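Local atomic coordinates of DNA mismatch repair protein MutS (Thermus aquaticus, PDB entry 1EWQ), a protein that takes part in DNA mismatch repair, binding mismatched duplex DNA, probably as the recognition step, and has a weak ATPase activity. Residues C[281-284]-C[285-288]; C[287-290]-C[291-295]; C[147-150]-C[151-154]; C[533-536]-C[537-541]; C[600-604]-C[605-609]. All blocks are in the same frame, centred on the assembly; numbering follows the deposited sequence.

Contact 1 of 5, residues C[281-284]-C[285-288]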
loop_
_atom_site.group_PDB
_atom_site.type_symbol
_atom_site.label_atom_id
_atom_site.label_comp_id
_atom_site.label_asym_id
_atom_site.label_seq_id
_atom_site.Cartn_x
_atom_site.Cartn_y
_atom_site.Cartn_z
ATOM N N THR C 281 25.854 -9.232 -10.567
ATOM C CA THR C 281 25.344 -8.457 -11.695
ATOM C C THR C 281 23.869 -8.751 -12.008
ATOM O O THR C 281 23.334 -9.786 -11.614
ATOM C CB THR C 281 26.143 -8.754 -12.951
ATOM O OG1 THR C 281 25.929 -10.118 -13.323
ATOM C CG2 THR C 281 27.626 -8.535 -12.705
ATOM N N ALA C 282 23.220 -7.845 -12.733
ATOM C CA ALA C 282 21.819 -8.047 -13.077
ATOM C C ALA C 282 21.678 -9.245 -14.025
ATOM O O ALA C 282 20.805 -10.082 -13.826
ATOM C CB ALA C 282 21.231 -6.778 -13.707
ATOM N N PRO C 283 22.532 -9.337 -15.063
ATOM C CA PRO C 283 22.452 -10.467 -16.002
ATOM C C PRO C 283 22.566 -11.798 -15.245
ATOM O O PRO C 283 21.944 -12.796 -15.609
ATOM C CB PRO C 283 23.639 -10.232 -16.932
ATOM C CG PRO C 283 23.758 -8.720 -16.961
ATOM C CD PRO C 283 23.539 -8.347 -15.504
ATOM N N GLY C 284 23.368 -11.786 -14.184
ATOM C CA GLY C 284 23.559 -12.963 -13.359
ATOM C C GLY C 284 22.315 -13.260 -12.547
ATOM O O GLY C 284 21.877 -14.400 -12.485
ATOM N N ARG C 285 21.736 -12.250 -11.913
ATOM C CA ARG C 285 20.512 -12.480 -11.144
ATOM C C ARG C 285 19.429 -13.020 -12.073
ATOM O O ARG C 285 18.672 -13.913 -11.699
ATOM C CB ARG C 285 20.008 -11.187 -10.489
ATOM C CG ARG C 285 18.704 -11.381 -9.731
ATOM C CD ARG C 285 18.273 -10.132 -8.968
ATOM N NE ARG C 285 19.236 -9.778 -7.931
ATOM C CZ ARG C 285 19.168 -8.687 -7.174
ATOM N NH1 ARG C 285 18.172 -7.820 -7.317
ATOM N NH2 ARG C 285 20.123 -8.449 -6.288
ATOM N N ARG C 286 19.358 -12.467 -13.285
ATOM C CA ARG C 286 18.367 -12.909 -14.263
ATOM C C ARG C 286 18.620 -14.354 -14.710
ATOM O O ARG C 286 17.682 -15.146 -14.827
ATOM C CB ARG C 286 18.347 -11.975 -15.482
ATOM C CG ARG C 286 17.710 -10.580 -15.216
ATOM C CD ARG C 286 17.357 -9.858 -16.535
ATOM N NE ARG C 286 18.539 -9.582 -17.350
ATOM C CZ ARG C 286 19.280 -8.485 -17.231
ATOM N NH1 ARG C 286 18.954 -7.555 -16.340
ATOM N NH2 ARG C 286 20.369 -8.335 -17.972
ATOM N N LEU C 287 19.879 -14.699 -14.960
ATOM C CA LEU C 287 20.208 -16.055 -15.364
ATOM C C LEU C 287 19.839 -17.037 -14.246
ATOM O O LEU C 287 19.259 -18.093 -14.508
ATOM C CB LEU C 287 21.697 -16.187 -15.667
ATOM C CG LEU C 287 22.117 -17.588 -16.128
ATOM C CD1 LEU C 287 21.538 -17.833 -17.530
ATOM C CD2 LEU C 287 23.650 -17.704 -16.148
ATOM N N LEU C 288 20.168 -16.689 -13.000
ATOM C CA LEU C 288 19.847 -17.570 -11.886
ATOM C C LEU C 288 18.335 -17.742 -11.783
ATOM O O LEU C 288 17.845 -18.833 -11.544
ATOM C CB LEU C 288 20.405 -17.018 -10.563
ATOM C CG LEU C 288 20.107 -17.866 -9.318
ATOM C CD1 LEU C 288 20.405 -19.337 -9.601
ATOM C CD2 LEU C 288 20.928 -17.360 -8.131
#
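Arg-286 folds back over the first turn of helix 282-293 and lays its guanidinium against Ala-282 and Pro-283. Its CB and CG both graze the carbonyl oxygen of Ala-282, CG at 3.4 Å, while the amide of Arg-286 takes the same oxygen in a helical bond of 2.8 Å. With CG beside the backbone N (chi1 -72°) and a bend at chi3, the chain runs back toward the helix start. There NH1 of Arg-286 meets Ala-282 CB at 3.6 Å, NH2 meets Pro-283 CG at 3.6 Å, and Pro-283 CA lies under one face of the group, near its rim. The tip is also gripped by charge: NH2 pairs with Glu-333, and NH1 with Asp-331. A leucine here would probably leave both carboxylates without their mate and remove the guanidinium from beside the Pro-283 ring. Thr-281 is the N-cap, its OG1 accepting from Gly-284 N at 3.2 Å and tied also to Asp-528. Arg-285 leaves the helix on another side, to a salt bridge with Asp-277. Along these first two turns, Pro-283, Leu-287 and Leu-288 pack on helix 514-540, and Arg-285 and Leu-288 touch Phe-273 of helix 272-276.

Contact 2 of 5, residues C[287-290]-C[291-295]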
loop_
_atom_site.group_PDB
_atom_site.type_symbol
_atom_site.label_atom_id
_atom_site.label_comp_id
_atom_site.label_asym_id
_atom_site.label_seq_id
_atom_site.Cartn_x
_atom_site.Cartn_y
_atom_site.Cartn_z
ATOM N N LEU C 287 19.879 -14.699 -14.960
ATOM C CA LEU C 287 20.208 -16.055 -15.364
ATOM C C LEU C 287 19.839 -17.037 -14.246
ATOM O O LEU C 287 19.259 -18.093 -14.508
ATOM C CB LEU C 287 21.697 -16.187 -15.667
ATOM C CG LEU C 287 22.117 -17.588 -16.128
ATOM C CD1 LEU C 287 21.538 -17.833 -17.530
ATOM C CD2 LEU C 287 23.650 -17.704 -16.148
ATOM N N LEU C 288 20.168 -16.689 -13.000
ATOM C CA LEU C 288 19.847 -17.570 -11.886
ATOM C C LEU C 288 18.335 -17.742 -11.783
ATOM O O LEU C 288 17.845 -18.833 -11.544
ATOM C CB LEU C 288 20.405 -17.018 -10.563
ATOM C CG LEU C 288 20.107 -17.866 -9.318
ATOM C CD1 LEU C 288 20.405 -19.337 -9.601
ATOM C CD2 LEU C 288 20.928 -17.360 -8.131
ATOM N N GLN C 289 17.596 -16.660 -11.972
ATOM C CA GLN C 289 16.152 -16.754 -11.888
ATOM C C GLN C 289 15.623 -17.641 -13.011
ATOM O O GLN C 289 14.677 -18.405 -12.822
ATOM C CB GLN C 289 15.512 -15.367 -11.960
ATOM C CG GLN C 289 14.001 -15.432 -11.849
ATOM C CD GLN C 289 13.375 -14.109 -11.456
ATOM O OE1 GLN C 289 13.686 -13.069 -12.030
ATOM N NE2 GLN C 289 12.475 -14.148 -10.477
ATOM N N SER C 290 16.256 -17.547 -14.173
ATOM C CA SER C 290 15.854 -18.336 -15.328
ATOM C C SER C 290 16.053 -19.828 -15.061
ATOM O O SER C 290 15.234 -20.661 -15.473
ATOM C CB SER C 290 16.667 -17.915 -16.544
ATOM O OG SER C 290 16.187 -18.560 -17.705
ATOM N N TRP C 291 17.145 -20.152 -14.364
ATOM C CA TRP C 291 17.473 -21.534 -14.024
ATOM C C TRP C 291 16.471 -22.057 -13.001
ATOM O O TRP C 291 16.023 -23.193 -13.095
ATOM C CB TRP C 291 18.901 -21.634 -13.466
ATOM C CG TRP C 291 19.986 -21.474 -14.518
ATOM C CD1 TRP C 291 19.814 -21.157 -15.838
ATOM C CD2 TRP C 291 21.397 -21.630 -14.324
ATOM N NE1 TRP C 291 21.031 -21.108 -16.478
ATOM C CE2 TRP C 291 22.019 -21.392 -15.571
ATOM C CE3 TRP C 291 22.197 -21.950 -13.214
ATOM C CZ2 TRP C 291 23.407 -21.462 -15.742
ATOM C CZ3 TRP C 291 23.581 -22.023 -13.385
ATOM C CH2 TRP C 291 24.169 -21.779 -14.642
ATOM N N LEU C 292 16.126 -21.230 -12.022
ATOM C CA LEU C 292 15.146 -21.637 -11.022
ATOM C C LEU C 292 13.758 -21.792 -11.662
ATOM O O LEU C 292 12.993 -22.671 -11.281
ATOM C CB LEU C 292 15.083 -20.612 -9.883
ATOM C CG LEU C 292 16.166 -20.700 -8.802
ATOM C CD1 LEU C 292 16.095 -19.465 -7.908
ATOM C CD2 LEU C 292 15.975 -21.964 -7.970
ATOM N N ARG C 293 13.439 -20.938 -12.632
ATOM C CA ARG C 293 12.135 -21.004 -13.304
ATOM C C ARG C 293 11.957 -22.366 -13.997
ATOM O O ARG C 293 10.875 -22.950 -13.978
ATOM C CB ARG C 293 12.009 -19.884 -14.360
ATOM C CG ARG C 293 10.613 -19.299 -14.495
ATOM C CD ARG C 293 10.367 -18.630 -15.851
ATOM N NE ARG C 293 11.406 -17.681 -16.250
ATOM C CZ ARG C 293 11.785 -16.638 -15.527
ATOM N NH1 ARG C 293 11.213 -16.412 -14.353
ATOM N NH2 ARG C 293 12.713 -15.810 -15.990
ATOM N N HIS C 294 13.030 -22.858 -14.613
ATOM C CA HIS C 294 13.001 -24.137 -15.327
ATOM C C HIS C 294 14.178 -25.040 -14.968
ATOM O O HIS C 294 15.192 -25.047 -15.667
ATOM C CB HIS C 294 13.022 -23.891 -16.839
ATOM C CG HIS C 294 11.817 -23.166 -17.351
ATOM N ND1 HIS C 294 10.665 -23.816 -17.737
ATOM C CD2 HIS C 294 11.576 -21.848 -17.507
ATOM C CE1 HIS C 294 9.763 -22.926 -18.109
ATOM N NE2 HIS C 294 10.293 -21.724 -17.977
ATOM N N PRO C 295 14.066 -25.800 -13.863
ATOM C CA PRO C 295 15.156 -26.702 -13.468
ATOM C C PRO C 295 15.332 -27.739 -14.577
ATOM O O PRO C 295 14.361 -28.112 -15.237
ATOM C CB PRO C 295 14.643 -27.340 -12.168
ATOM C CG PRO C 295 13.679 -26.289 -11.622
ATOM C CD PRO C 295 12.979 -25.792 -12.865
HETATM O O HOH W 1 16.093 -22.754 -17.142
#
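Leu-287 lies over one face of the Trp-291 indole, one helical turn further on. Its CG makes a CH-pi contact with the five-membered ring, 4.0 Å from the centroid and 28° off the ring normal. The two methyls spread along the ring from there: Leu-287 CD1 comes to 3.5 Å from Trp-291 NE1, and Leu-287 CD2 reaches CZ2 of the benzene half. The carbonyl of Leu-287 serves the same residue twice, accepting from Trp-291 N at 3.0 Å and sitting above the indole near CG and CD1. Trp-291 CG stands beside its own backbone N (chi1 -73°), which swings the ring back over the preceding turn; Arg-305 adds a cation-pi contact to it. Leu-288 meets Leu-292 mainly through its carbonyl oxygen, which takes the Leu-292 amide and lies 3.7 Å from Leu-292 CG; both leucines touch Phe-273 of helix 272-276. This is the last part of helix 282-293, in MutS domain III, and the i to i+4 pairing runs on to where His-294 leaves helical geometry. Gln-289 takes the Arg-293 amide on its carbonyl, while its CG passes 3.9 Å from Arg-293 NH1. The amide and guanidinium planes stand 43° apart, and NH1 is hydrogen-bonded to the carbonyl of Arg-172. Ser-290 closes the helix through its carbonyl oxygen, which accepts from His-294 N at 3.2 Å and from a water at 2.8 Å; that water also donates to the His-294 carbonyl.

Contact 3 of 5, residues C[147-150]-C[151-154]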
loop_
_atom_site.group_PDB
_atom_site.type_symbol
_atom_site.label_atom_id
_atom_site.label_comp_id
_atom_site.label_asym_id
_atom_site.label_seq_id
_atom_site.Cartn_x
_atom_site.Cartn_y
_atom_site.Cartn_z
ATOM N N PHE C 147 6.685 -14.441 -24.902
ATOM C CA PHE C 147 7.216 -13.393 -24.057
ATOM C C PHE C 147 8.242 -12.563 -24.807
ATOM O O PHE C 147 8.915 -13.045 -25.718
ATOM C CB PHE C 147 7.907 -13.982 -22.822
ATOM C CG PHE C 147 7.011 -14.808 -21.955
ATOM C CD1 PHE C 147 7.004 -16.183 -22.064
ATOM C CD2 PHE C 147 6.173 -14.203 -21.020
ATOM C CE1 PHE C 147 6.169 -16.961 -21.254
ATOM C CE2 PHE C 147 5.341 -14.966 -20.213
ATOM C CZ PHE C 147 5.340 -16.349 -20.330
ATOM N N LEU C 148 8.352 -11.309 -24.403
ATOM C CA LEU C 148 9.330 -10.400 -24.972
ATOM C C LEU C 148 9.814 -9.504 -23.847
ATOM O O LEU C 148 9.008 -8.976 -23.081
ATOM C CB LEU C 148 8.727 -9.518 -26.075
ATOM C CG LEU C 148 9.667 -8.407 -26.576
ATOM C CD1 LEU C 148 10.925 -9.025 -27.226
ATOM C CD2 LEU C 148 8.935 -7.521 -27.593
ATOM N N ASP C 149 11.136 -9.373 -23.731
ATOM C CA ASP C 149 11.731 -8.486 -22.744
ATOM C C ASP C 149 12.405 -7.481 -23.652
ATOM O O ASP C 149 13.478 -7.735 -24.211
ATOM C CB ASP C 149 12.776 -9.192 -21.873
ATOM C CG ASP C 149 13.315 -8.287 -20.774
ATOM O OD1 ASP C 149 13.391 -7.058 -21.004
ATOM O OD2 ASP C 149 13.673 -8.807 -19.687
ATOM N N VAL C 150 11.750 -6.344 -23.816
ATOM C CA VAL C 150 12.238 -5.303 -24.695
ATOM C C VAL C 150 13.594 -4.735 -24.279
ATOM O O VAL C 150 14.341 -4.259 -25.133
ATOM C CB VAL C 150 11.193 -4.160 -24.793
ATOM C CG1 VAL C 150 11.590 -3.174 -25.860
ATOM C CG2 VAL C 150 9.813 -4.748 -25.098
ATOM N N SER C 151 13.928 -4.788 -22.985
ATOM C CA SER C 151 15.210 -4.243 -22.528
ATOM C C SER C 151 16.399 -5.149 -22.834
ATOM O O SER C 151 17.541 -4.694 -22.814
ATOM C CB SER C 151 15.185 -3.950 -21.018
ATOM O OG SER C 151 15.309 -5.135 -20.250
ATOM N N THR C 152 16.146 -6.421 -23.117
ATOM C CA THR C 152 17.245 -7.345 -23.415
ATOM C C THR C 152 17.121 -7.989 -24.788
ATOM O O THR C 152 18.103 -8.469 -25.350
ATOM C CB THR C 152 17.329 -8.488 -22.385
ATOM O OG1 THR C 152 16.187 -9.343 -22.525
ATOM C CG2 THR C 152 17.372 -7.924 -20.959
ATOM N N GLY C 153 15.910 -7.993 -25.329
ATOM C CA GLY C 153 15.694 -8.603 -26.623
ATOM C C GLY C 153 15.291 -10.061 -26.479
ATOM O O GLY C 153 15.072 -10.737 -27.485
ATOM N N GLU C 154 15.203 -10.557 -25.243
ATOM C CA GLU C 154 14.804 -11.948 -25.042
ATOM C C GLU C 154 13.436 -12.081 -25.701
ATOM O O GLU C 154 12.515 -11.307 -25.430
ATOM C CB GLU C 154 14.718 -12.321 -23.558
ATOM C CG GLU C 154 14.469 -13.811 -23.368
ATOM C CD GLU C 154 14.564 -14.283 -21.922
ATOM O OE1 GLU C 154 14.417 -13.453 -20.992
ATOM O OE2 GLU C 154 14.766 -15.503 -21.722
HETATM O O HOH W 2 15.178 -10.812 -20.389
#
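Asp-149 N donates to Glu-154 O at 2.9 Å as the chain doubles back, and Asp-149 O in turn accepts from both Gly-153 N and Thr-152 N, the first nearly in line with the carbonyl and the second from above its plane. Gly-153 and Glu-154 both face Asp-149, a G1 beta bulge in the hairpin joining strands 143-149 and 154-160 of the domain II sheet. Glycine suits its bulge position, since at phi 92° a side chain would jam against the carbonyl of Thr-152. The Asp-149 carboxylate reaches over the turn because its CG is anti to the backbone N (chi1 -176°). OD1 of Asp-149 accepts from Ser-151 OG at 2.8 Å on its syn side, and weakly from Ser-151 N; Arg-334 NE also bonds that hydroxyl. OD2 takes the backbone amide of Asn-132 and a water. Cut back to alanine, Asp-149 would be likely to leave the Ser-151 hydroxyl and the Asn-132 amide without their acceptor, and the water short of one partner. Thr-152 forms an ST turn, its OG1 accepting from Glu-154 N at 3.1 Å. The same OG1 donates to the water, which donates in its turn to Asp-149 OD2 at 2.6 Å and to Glu-154 OE1 at 2.8 Å.

Contact 4 of 5, residues C[533-536]-C[537-541]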
loop_
_atom_site.group_PDB
_atom_site.type_symbol
_atom_site.label_atom_id
_atom_site.label_comp_id
_atom_site.label_asym_id
_atom_site.label_seq_id
_atom_site.Cartn_x
_atom_site.Cartn_y
_atom_site.Cartn_z
ATOM N N LEU C 533 26.690 -19.219 -6.385
ATOM C CA LEU C 533 26.184 -20.448 -5.787
ATOM C C LEU C 533 27.271 -21.052 -4.907
ATOM O O LEU C 533 26.968 -21.701 -3.901
ATOM C CB LEU C 533 25.763 -21.448 -6.873
ATOM C CG LEU C 533 24.539 -21.039 -7.710
ATOM C CD1 LEU C 533 24.283 -22.048 -8.817
ATOM C CD2 LEU C 533 23.324 -20.945 -6.806
ATOM N N ALA C 534 28.535 -20.836 -5.283
ATOM C CA ALA C 534 29.647 -21.356 -4.492
ATOM C C ALA C 534 29.713 -20.560 -3.200
ATOM O O ALA C 534 29.958 -21.120 -2.134
ATOM C CB ALA C 534 30.976 -21.231 -5.257
ATOM N N GLU C 535 29.488 -19.254 -3.312
ATOM C CA GLU C 535 29.504 -18.351 -2.169
ATOM C C GLU C 535 28.478 -18.798 -1.127
ATOM O O GLU C 535 28.787 -18.895 0.062
ATOM C CB GLU C 535 29.168 -16.935 -2.625
ATOM C CG GLU C 535 29.604 -15.838 -1.675
ATOM C CD GLU C 535 31.117 -15.654 -1.657
ATOM O OE1 GLU C 535 31.791 -16.189 -2.557
ATOM O OE2 GLU C 535 31.633 -14.969 -0.755
ATOM N N VAL C 536 27.254 -19.052 -1.584
ATOM C CA VAL C 536 26.174 -19.489 -0.713
ATOM C C VAL C 536 26.521 -20.840 -0.094
ATOM O O VAL C 536 26.301 -21.068 1.091
ATOM C CB VAL C 536 24.842 -19.636 -1.504
ATOM C CG1 VAL C 536 23.830 -20.447 -0.692
ATOM C CG2 VAL C 536 24.273 -18.274 -1.818
ATOM N N ALA C 537 27.053 -21.732 -0.919
ATOM C CA ALA C 537 27.417 -23.066 -0.464
ATOM C C ALA C 537 28.454 -22.997 0.668
ATOM O O ALA C 537 28.342 -23.712 1.666
ATOM C CB ALA C 537 27.958 -23.881 -1.637
ATOM N N VAL C 538 29.454 -22.132 0.513
ATOM C CA VAL C 538 30.487 -22.008 1.537
ATOM C C VAL C 538 29.943 -21.368 2.808
ATOM O O VAL C 538 30.222 -21.826 3.910
ATOM C CB VAL C 538 31.701 -21.169 1.039
ATOM C CG1 VAL C 538 32.691 -20.956 2.181
ATOM C CG2 VAL C 538 32.395 -21.893 -0.088
ATOM N N ARG C 539 29.149 -20.318 2.644
ATOM C CA ARG C 539 28.581 -19.598 3.774
ATOM C C ARG C 539 27.567 -20.350 4.639
ATOM O O ARG C 539 27.532 -20.168 5.860
ATOM C CB ARG C 539 27.942 -18.296 3.276
ATOM C CG ARG C 539 27.142 -17.541 4.326
ATOM C CD ARG C 539 26.822 -16.127 3.845
ATOM N NE ARG C 539 28.027 -15.300 3.822
ATOM C CZ ARG C 539 28.466 -14.620 2.768
ATOM N NH1 ARG C 539 27.803 -14.655 1.619
ATOM N NH2 ARG C 539 29.581 -13.907 2.864
ATOM N N TYR C 540 26.750 -21.187 4.009
ATOM C CA TYR C 540 25.710 -21.912 4.724
ATOM C C TYR C 540 26.001 -23.393 4.873
ATOM O O TYR C 540 25.172 -24.142 5.382
ATOM C CB TYR C 540 24.371 -21.703 4.009
ATOM C CG TYR C 540 23.982 -20.242 3.888
ATOM C CD1 TYR C 540 23.447 -19.734 2.700
ATOM C CD2 TYR C 540 24.164 -19.362 4.956
ATOM C CE1 TYR C 540 23.110 -18.379 2.580
ATOM C CE2 TYR C 540 23.827 -18.011 4.846
ATOM C CZ TYR C 540 23.306 -17.525 3.661
ATOM O OH TYR C 540 23.002 -16.185 3.556
ATOM N N GLY C 541 27.180 -23.811 4.426
ATOM C CA GLY C 541 27.559 -25.209 4.529
ATOM C C GLY C 541 26.683 -26.176 3.743
ATOM O O GLY C 541 26.040 -27.047 4.344
#
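Val-536 and Tyr-540 make the close side-chain contact here. Val-536 CG1 comes in at the edge of the phenol ring, near its plane, 3.5 Å from Tyr-540 CD1 and a little further from CE1 of that ring. The valine carbonyl lies at the same distance from CD1 and accepts the Tyr-540 amide at 3.0 Å, so methyl and backbone oxygen of one residue both press on one ring atom. Tyr-540 CG sits beside the backbone N (chi1 -58°), which turns the ring back toward the preceding turn. Ala-537 is just as snug: its CB lies 3.3 Å from Leu-533 O and almost as near Ala-534 O, while its amide bonds to Leu-533 O.

The looser pairing is of the buried Glu-535 with the exposed Arg-539. Glu-535 CG passes 3.9 Å from Arg-539 NH1, but the charged ends do not join: Glu-535 OE2 and Arg-539 NH2 stay 4.3 Å apart, with the carboxylate oxygen well out of the guanidinium plane and the two planes 57° apart. Each is engaged elsewhere instead, Glu-535 OE1 in salt bridges with Arg-319 and Arg-323, and Arg-539 NH1 in one with Glu-278. At that distance the two charges probably attract only weakly, with no N-H aimed at the oxygen. Val-538, also on the solvent side, rests CG2 on the carbonyl oxygen of Ala-534. These residues form the last turns of the long helix 514-540, and Gly-541, with positive phi (63°), is the first residue to leave helical angles, as glycines commonly do at helix C-termini.

Contact 5 of 5, residues C[600-604]-C[605-609]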
loop_
_atom_site.group_PDB
_atom_site.type_symbol
_atom_site.label_atom_id
_atom_site.label_comp_id
_atom_site.label_asym_id
_atom_site.label_seq_id
_atom_site.Cartn_x
_atom_site.Cartn_y
_atom_site.Cartn_z
ATOM N N ALA C 600 15.698 -30.840 -3.712
ATOM C CA ALA C 600 15.567 -31.385 -5.070
ATOM C C ALA C 600 15.588 -30.241 -6.085
ATOM O O ALA C 600 16.210 -30.343 -7.145
ATOM C CB ALA C 600 14.262 -32.165 -5.198
ATOM N N LEU C 601 14.910 -29.151 -5.752
ATOM C CA LEU C 601 14.861 -27.989 -6.636
ATOM C C LEU C 601 16.255 -27.415 -6.841
ATOM O O LEU C 601 16.656 -27.114 -7.968
ATOM C CB LEU C 601 13.951 -26.916 -6.046
ATOM C CG LEU C 601 13.837 -25.571 -6.776
ATOM C CD1 LEU C 601 13.729 -25.769 -8.283
ATOM C CD2 LEU C 601 12.610 -24.837 -6.239
ATOM N N LEU C 602 16.993 -27.267 -5.741
ATOM C CA LEU C 602 18.345 -26.721 -5.798
ATOM C C LEU C 602 19.286 -27.617 -6.602
ATOM O O LEU C 602 20.083 -27.134 -7.400
ATOM C CB LEU C 602 18.891 -26.511 -4.378
ATOM C CG LEU C 602 18.234 -25.399 -3.549
ATOM C CD1 LEU C 602 18.777 -25.422 -2.117
ATOM C CD2 LEU C 602 18.503 -24.056 -4.200
ATOM N N ALA C 603 19.196 -28.926 -6.396
ATOM C CA ALA C 603 20.052 -29.845 -7.140
ATOM C C ALA C 603 19.779 -29.786 -8.645
ATOM O O ALA C 603 20.706 -29.863 -9.458
ATOM C CB ALA C 603 19.850 -31.267 -6.646
ATOM N N GLN C 604 18.514 -29.652 -9.027
ATOM C CA GLN C 604 18.195 -29.623 -10.447
ATOM C C GLN C 604 18.390 -28.267 -11.104
ATOM O O GLN C 604 18.038 -28.040 -12.273
ATOM C CB GLN C 604 16.796 -30.209 -10.673
ATOM C CG GLN C 604 16.866 -31.746 -10.522
ATOM C CD GLN C 604 15.553 -32.459 -10.717
ATOM O OE1 GLN C 604 14.918 -32.870 -9.747
ATOM N NE2 GLN C 604 15.130 -32.614 -11.974
ATOM N N VAL C 605 19.021 -27.384 -10.348
ATOM C CA VAL C 605 19.348 -26.063 -10.829
ATOM C C VAL C 605 20.878 -26.028 -10.923
ATOM O O VAL C 605 21.473 -25.130 -11.527
ATOM C CB VAL C 605 18.760 -24.994 -9.862
ATOM C CG1 VAL C 605 19.825 -24.028 -9.373
ATOM C CG2 VAL C 605 17.621 -24.285 -10.559
ATOM N N GLY C 606 21.514 -27.040 -10.339
ATOM C CA GLY C 606 22.967 -27.125 -10.381
ATOM C C GLY C 606 23.622 -26.476 -9.184
ATOM O O GLY C 606 24.793 -26.107 -9.231
ATOM N N SER C 607 22.857 -26.336 -8.110
ATOM C CA SER C 607 23.341 -25.731 -6.888
ATOM C C SER C 607 23.631 -26.803 -5.846
ATOM O O SER C 607 23.063 -27.895 -5.896
ATOM C CB SER C 607 22.277 -24.779 -6.334
ATOM O OG SER C 607 22.547 -24.392 -4.996
ATOM N N PHE C 608 24.530 -26.494 -4.917
ATOM C CA PHE C 608 24.824 -27.418 -3.823
ATOM C C PHE C 608 23.544 -27.344 -2.975
ATOM O O PHE C 608 22.745 -26.421 -3.148
ATOM C CB PHE C 608 26.023 -26.928 -3.010
ATOM C CG PHE C 608 27.359 -27.336 -3.574
ATOM C CD1 PHE C 608 27.551 -27.451 -4.944
ATOM C CD2 PHE C 608 28.442 -27.582 -2.722
ATOM C CE1 PHE C 608 28.794 -27.804 -5.464
ATOM C CE2 PHE C 608 29.694 -27.935 -3.230
ATOM C CZ PHE C 608 29.873 -28.047 -4.605
ATOM N N VAL C 609 23.350 -28.278 -2.049
ATOM C CA VAL C 609 22.127 -28.280 -1.248
ATOM C C VAL C 609 22.398 -28.327 0.257
ATOM O O VAL C 609 23.495 -28.694 0.690
ATOM C CB VAL C 609 21.231 -29.478 -1.649
ATOM C CG1 VAL C 609 20.940 -29.435 -3.160
ATOM C CG2 VAL C 609 21.934 -30.790 -1.290
#
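A Schellman motif ends helix 589-603, the helix that follows the predicted ATP-binding loop of MutS domain V. Leu-602 O accepts from Ser-607 N at 3.0 Å, and Ala-603 O accepts from Gly-606 N at 3.1 Å across a type I turn. Gly-606 is the C-prime residue; its positive phi (92°) would drive a side chain into the Val-605 carbonyl. Leu-602 O also takes the Val-605 amide at 3.1 Å, so two donors hold it from opposite faces of its plane. Two carbons close in as well, Ser-607 CB at 3.4 Å from Leu-602 O and Val-605 CB just beyond, which surrounds that doubly bonded oxygen with carbon too. Beyond the turn, Ser-607 OG is anti to its own backbone nitrogen (chi1 166°) and donates to Phe-608 O in the carbonyl plane, on a lone pair, at 2.8 Å. The chain then folds back alongside the helix, and Val-609 CG1 slots against Leu-602 CB at 3.8 Å and Ala-603 CB at 4.1 Å. Gln-604 turns away, its NE2 giving hydrogen bonds to the carbonyls of Phe-619 and Leu-296. Leu-602 and Ser-607 pack on Leu-276 of helix 272-276, Phe-608 lies along helix 299-314, and Ala-603 and Val-609 meet strand 613-616.

Contacts 1 and 2 are successive parts of helix 282-293 and share Leu-287 and Leu-288; the first is buried, its arginines paired with carboxylates outside the two segments, the second partly buried and led by an aromatic ring. Contact 3 is also buried, but there a carboxylate, hydroxyls and a water knit a hairpin of domain II, which touches contact 1 where Thr-152 CG2 meets Arg-286 NE. Contact 5, wholly buried, is mostly backbone bonds and aliphatic packing; Val-605 CG2 presses on Trp-291 O of contact 2, and Phe-608 on Ala-537 of contact 4. Contact 4 alone has exposed residues, at the end of its helix, and stands farthest from contact 3.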